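Local coordinates for protein Alpha/beta hydrolase (Novosphingobium aromaticivorans, PDB 3BWX) that is probably a hydrolase of the alpha/beta hydrolase fold, its natural substrate not established, and binds calcium ions in the crystal, at residues A[8-13]-A[61-66]. The protein carries 1 engineered substitution. Numbering follows the deposited sequence.
Sequences RYWTSS and PEMRGR. With EDO (1,2-ethanediol), chain I; EDO (1,2-ethanediol), chain R.
Trp10 reaches from outermost strand 6-11 of the alpha/beta hydrolase sheet to the loop that follows strand 58-61. The apolar part rests on the far end of its indole: CH2 lies 3.9 Å from Pro61 CB, which approaches obliquely, and 4.0 Å from Met63 CE, which meets the ring edge in plane. Met63, a selenomethionine here, gets its methyl there by bending at both chi2 and chi3. The indole's NE1 bonds to the main-chain O of Asp86 in helix 80-94, and the ring lies between that helix and the loop.

No hydrogen bond crosses between the segments; Arg64 and Ser12 are linked through Asp14 instead. Arg64 NH2 sits 3.6 Å from Ser12 CB, and both side chains converge on Asp14 OD1, Arg64 NH2 by a salt bridge and Ser12 OG by a hydrogen bond; Arg64 NE forms a second salt bridge, to Asp86 OD2. Glu62 OE1 takes hydrogen bonds from His19 ND1 and Asp68 N; an alanine here would probably leave both donors without their acceptor and weaken the tie between the loop and strand 17-23.

Within the loop, a type II turn from Met63 to Arg66, Gly65 at positive phi, is closed by Arg66 N to Met63 O at 3.0 Å; the Arg66 side chain folds back, and NH1 donates to Arg64 O at 2.8 Å, 161° at the hydrogen.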
ATOM      1  N   ARG A   8      -8.380  -2.032  15.598  1.00  7.69           N
ATOM      2  CA  ARG A   8      -9.768  -2.411  15.242  1.00  5.87           C
ATOM      3  C   ARG A   8      -9.732  -3.607  14.304  1.00  6.13           C
ATOM      4  O   ARG A   8      -8.683  -3.964  13.770  1.00  7.63           O
ATOM      5  CB  ARG A   8     -10.504  -1.247  14.620  1.00  7.14           C
ATOM      6  CG  ARG A   8     -10.616  -0.020  15.497  1.00 12.45           C
ATOM      7  CD  ARG A   8     -11.720  -0.125  16.453  1.00 16.92           C
ATOM      8  NE  ARG A   8     -11.831   1.041  17.334  1.00 20.21           N
ATOM      9  CZ  ARG A   8     -11.510   1.084  18.629  1.00 22.88           C
ATOM     10  NH1 ARG A   8     -11.002   0.035  19.249  1.00 20.21           N
ATOM     11  NH2 ARG A   8     -11.670   2.219  19.302  1.00 25.27           N
ATOM     12  N   TYR A   9     -10.897  -4.264  14.197  1.00  7.05           N
ATOM     13  CA  TYR A   9     -11.043  -5.533  13.483  1.00  7.37           C
ATOM     14  C   TYR A   9     -12.309  -5.545  12.662  1.00  7.22           C
ATOM     15  O   TYR A   9     -13.288  -4.873  13.006  1.00  9.51           O
ATOM     16  CB  TYR A   9     -10.989  -6.754  14.442  1.00  5.82           C
ATOM     17  CG  TYR A   9      -9.730  -6.639  15.247  1.00  5.64           C
ATOM     18  CD1 TYR A   9      -8.527  -7.174  14.775  1.00  7.53           C
ATOM     19  CD2 TYR A   9      -9.689  -5.825  16.381  1.00  9.70           C
ATOM     20  CE1 TYR A   9      -7.342  -6.979  15.494  1.00  9.72           C
ATOM     21  CE2 TYR A   9      -8.492  -5.592  17.081  1.00  8.45           C
ATOM     22  CZ  TYR A   9      -7.333  -6.166  16.610  1.00  6.65           C
ATOM     23  OH  TYR A   9      -6.137  -5.937  17.208  1.00  8.82           O
ATOM     24  N   TRP A  10     -12.296  -6.376  11.631  1.00  7.74           N
ATOM     25  CA  TRP A  10     -13.531  -6.680  10.875  1.00  5.77           C
ATOM     26  C   TRP A  10     -13.416  -8.120  10.472  1.00  8.83           C
ATOM     27  O   TRP A  10     -12.351  -8.700  10.585  1.00  7.96           O
ATOM     28  CB  TRP A  10     -13.749  -5.752   9.671  1.00  6.32           C
ATOM     29  CG  TRP A  10     -13.052  -6.053   8.357  1.00  7.88           C
ATOM     30  CD1 TRP A  10     -13.603  -6.619   7.267  1.00  6.65           C
ATOM     31  CD2 TRP A  10     -11.720  -5.693   7.985  1.00  4.84           C
ATOM     32  NE1 TRP A  10     -12.723  -6.622   6.232  1.00  6.59           N
ATOM     33  CE2 TRP A  10     -11.513  -6.145   6.670  1.00  5.77           C
ATOM     34  CE3 TRP A  10     -10.651  -5.166   8.688  1.00  6.50           C
ATOM     35  CZ2 TRP A  10     -10.326  -5.952   6.004  1.00  9.08           C
ATOM     36  CZ3 TRP A  10      -9.478  -4.985   8.040  1.00  7.42           C
ATOM     37  CH2 TRP A  10      -9.298  -5.395   6.721  1.00  6.93           C
ATOM     38  N   THR A  11     -14.521  -8.716  10.054  1.00  6.40           N
ATOM     39  CA  THR A  11     -14.545 -10.119   9.687  1.00  7.08           C
ATOM     40  C   THR A  11     -14.746 -10.356   8.156  1.00  6.22           C
ATOM     41  O   THR A  11     -15.676  -9.829   7.569  1.00  8.88           O
ATOM     42  CB  THR A  11     -15.686 -10.851  10.462  1.00  8.39           C
ATOM     43  OG1 THR A  11     -15.511 -10.626  11.848  1.00  9.41           O
ATOM     44  CG2 THR A  11     -15.648 -12.341  10.181  1.00  7.52           C
ATOM     45  N   SER A  12     -13.920 -11.207   7.573  1.00  7.88           N
ATOM     46  CA  SER A  12     -14.090 -11.557   6.159  1.00  7.11           C
ATOM     47  C   SER A  12     -15.280 -12.517   6.027  1.00  6.80           C
ATOM     48  O   SER A  12     -15.668 -13.175   6.999  1.00  6.86           O
ATOM     49  CB  SER A  12     -12.819 -12.188   5.605  1.00  7.72           C
ATOM     50  OG  SER A  12     -12.656 -13.486   6.108  1.00  7.27           O
ATOM     51  N   SER A  13     -15.846 -12.623   4.819  1.00  6.90           N
ATOM     52  CA  SER A  13     -16.930 -13.589   4.585  1.00  6.17           C
ATOM     53  C   SER A  13     -16.598 -14.970   5.045  1.00  7.98           C
ATOM     54  O   SER A  13     -17.481 -15.650   5.553  1.00  7.45           O
ATOM     55  CB  SER A  13     -17.327 -13.618   3.103  1.00  7.24           C
ATOM     56  OG  SER A  13     -16.269 -14.024   2.267  1.00 11.63           O
ATOM     57  N   PRO A  61      -5.825  -0.545   7.081  1.00  8.27           N
ATOM     58  CA  PRO A  61      -6.057  -1.985   7.112  1.00  6.61           C
ATOM     59  C   PRO A  61      -4.890  -2.817   6.628  1.00  8.80           C
ATOM     60  O   PRO A  61      -4.118  -2.372   5.842  1.00  8.72           O
ATOM     61  CB  PRO A  61      -7.244  -2.174   6.169  1.00  6.40           C
ATOM     62  CG  PRO A  61      -7.015  -1.079   5.152  1.00  9.46           C
ATOM     63  CD  PRO A  61      -6.547   0.084   5.974  1.00  8.86           C
ATOM     64  N   GLU A  62      -4.844  -4.074   7.065  1.00  8.49           N
ATOM     65  CA  GLU A  62      -3.867  -5.068   6.642  1.00  6.99           C
ATOM     66  C   GLU A  62      -4.625  -6.250   6.009  1.00  7.59           C
ATOM     67  O   GLU A  62      -5.586  -6.751   6.599  1.00  7.99           O
ATOM     68  CB  GLU A  62      -3.099  -5.579   7.877  1.00 10.88           C
ATOM     69  CG  GLU A  62      -2.607  -4.427   8.720  1.00 14.48           C
ATOM     70  CD  GLU A  62      -1.699  -4.831   9.818  1.00 11.22           C
ATOM     71  OE1 GLU A  62      -2.054  -5.679  10.694  1.00  9.36           O
ATOM     72  OE2 GLU A  62      -0.603  -4.259   9.801  1.00 12.35           O
HETATM   73  N   MSE A  63      -4.192  -6.662   4.816  1.00  8.68           N
HETATM   74  CA  MSE A  63      -4.873  -7.750   4.158  1.00  7.18           C
HETATM   75  C   MSE A  63      -4.621  -9.081   4.873  1.00  7.37           C
HETATM   76  O   MSE A  63      -3.666  -9.219   5.693  1.00  8.28           O
HETATM   77  CB  MSE A  63      -4.436  -7.817   2.703  1.00 10.71           C
HETATM   78  CG  MSE A  63      -4.863  -6.590   1.944  1.00  8.52           C
HETATM   79 SE   MSE A  63      -6.774  -6.055   1.943  0.75 10.37          SE
HETATM   80  CE  MSE A  63      -6.847  -5.039   3.642  1.00 10.41           C
ATOM     81  N   ARG A  64      -5.462 -10.068   4.590  1.00  7.24           N
ATOM     82  CA  ARG A  64      -5.262 -11.395   5.157  1.00  8.69           C
ATOM     83  C   ARG A  64      -3.823 -11.791   4.850  1.00  7.42           C
ATOM     84  O   ARG A  64      -3.302 -11.535   3.742  1.00  6.96           O
ATOM     85  CB  ARG A  64      -6.222 -12.433   4.554  1.00  9.52           C
ATOM     86  CG  ARG A  64      -6.182 -12.537   3.032  1.00  8.40           C
ATOM     87  CD  ARG A  64      -7.107 -13.587   2.439  1.00  8.21           C
ATOM     88  NE  ARG A  64      -8.484 -13.220   2.687  1.00  8.81           N
ATOM     89  CZ  ARG A  64      -9.496 -14.052   2.821  1.00 11.74           C
ATOM     90  NH1 ARG A  64      -9.319 -15.345   2.800  1.00  5.73           N
ATOM     91  NH2 ARG A  64     -10.709 -13.556   3.033  1.00  9.85           N
ATOM     92  N   GLY A  65      -3.179 -12.389   5.841  1.00  7.09           N
ATOM     93  CA  GLY A  65      -1.811 -12.881   5.718  1.00  8.15           C
ATOM     94  C   GLY A  65      -0.733 -11.849   5.965  1.00  7.00           C
ATOM     95  O   GLY A  65       0.454 -12.159   5.802  1.00  9.45           O
ATOM     96  N   ARG A  66      -1.115 -10.616   6.293  1.00  8.63           N
ATOM     97  CA  ARG A  66      -0.125  -9.567   6.552  1.00  7.71           C
ATOM     98  C   ARG A  66      -0.330  -8.988   7.932  1.00  9.19           C
ATOM     99  O   ARG A  66      -1.456  -8.782   8.383  1.00 10.38           O
ATOM    100  CB  ARG A  66      -0.215  -8.406   5.551  1.00  9.91           C
ATOM    101  CG  ARG A  66       0.241  -8.742   4.137  1.00  8.80           C
ATOM    102  CD  ARG A  66      -0.770  -9.516   3.323  1.00 10.81           C
ATOM    103  NE  ARG A  66      -0.378  -9.547   1.921  1.00  8.56           N
ATOM    104  CZ  ARG A  66      -0.894 -10.380   1.034  1.00  9.50           C
ATOM    105  NH1 ARG A  66      -1.835 -11.236   1.358  1.00  9.00           N
ATOM    106  NH2 ARG A  66      -0.438 -10.335  -0.195  1.00  8.10           N
TER
HETATM  107  C1  EDO I 292     -14.425  -7.972  14.243  1.00 20.00           C
HETATM  108  O1  EDO I 292     -13.844  -8.559  15.370  1.00 21.48           O
HETATM  109  C2  EDO I 292     -15.921  -8.191  14.331  1.00 25.45           C
HETATM  110  O2  EDO I 292     -16.363  -8.268  12.993  1.00 16.64           O
HETATM  111  C1  EDO R 301       0.150  -3.948  13.278  1.00 29.00           C
HETATM  112  O1  EDO R 301       0.989  -4.641  14.203  1.00 44.76           O
HETATM  113  C2  EDO R 301       0.947  -3.770  12.022  1.00 21.41           C
HETATM  114  O2  EDO R 301       1.183  -5.076  11.549  1.00 35.83           O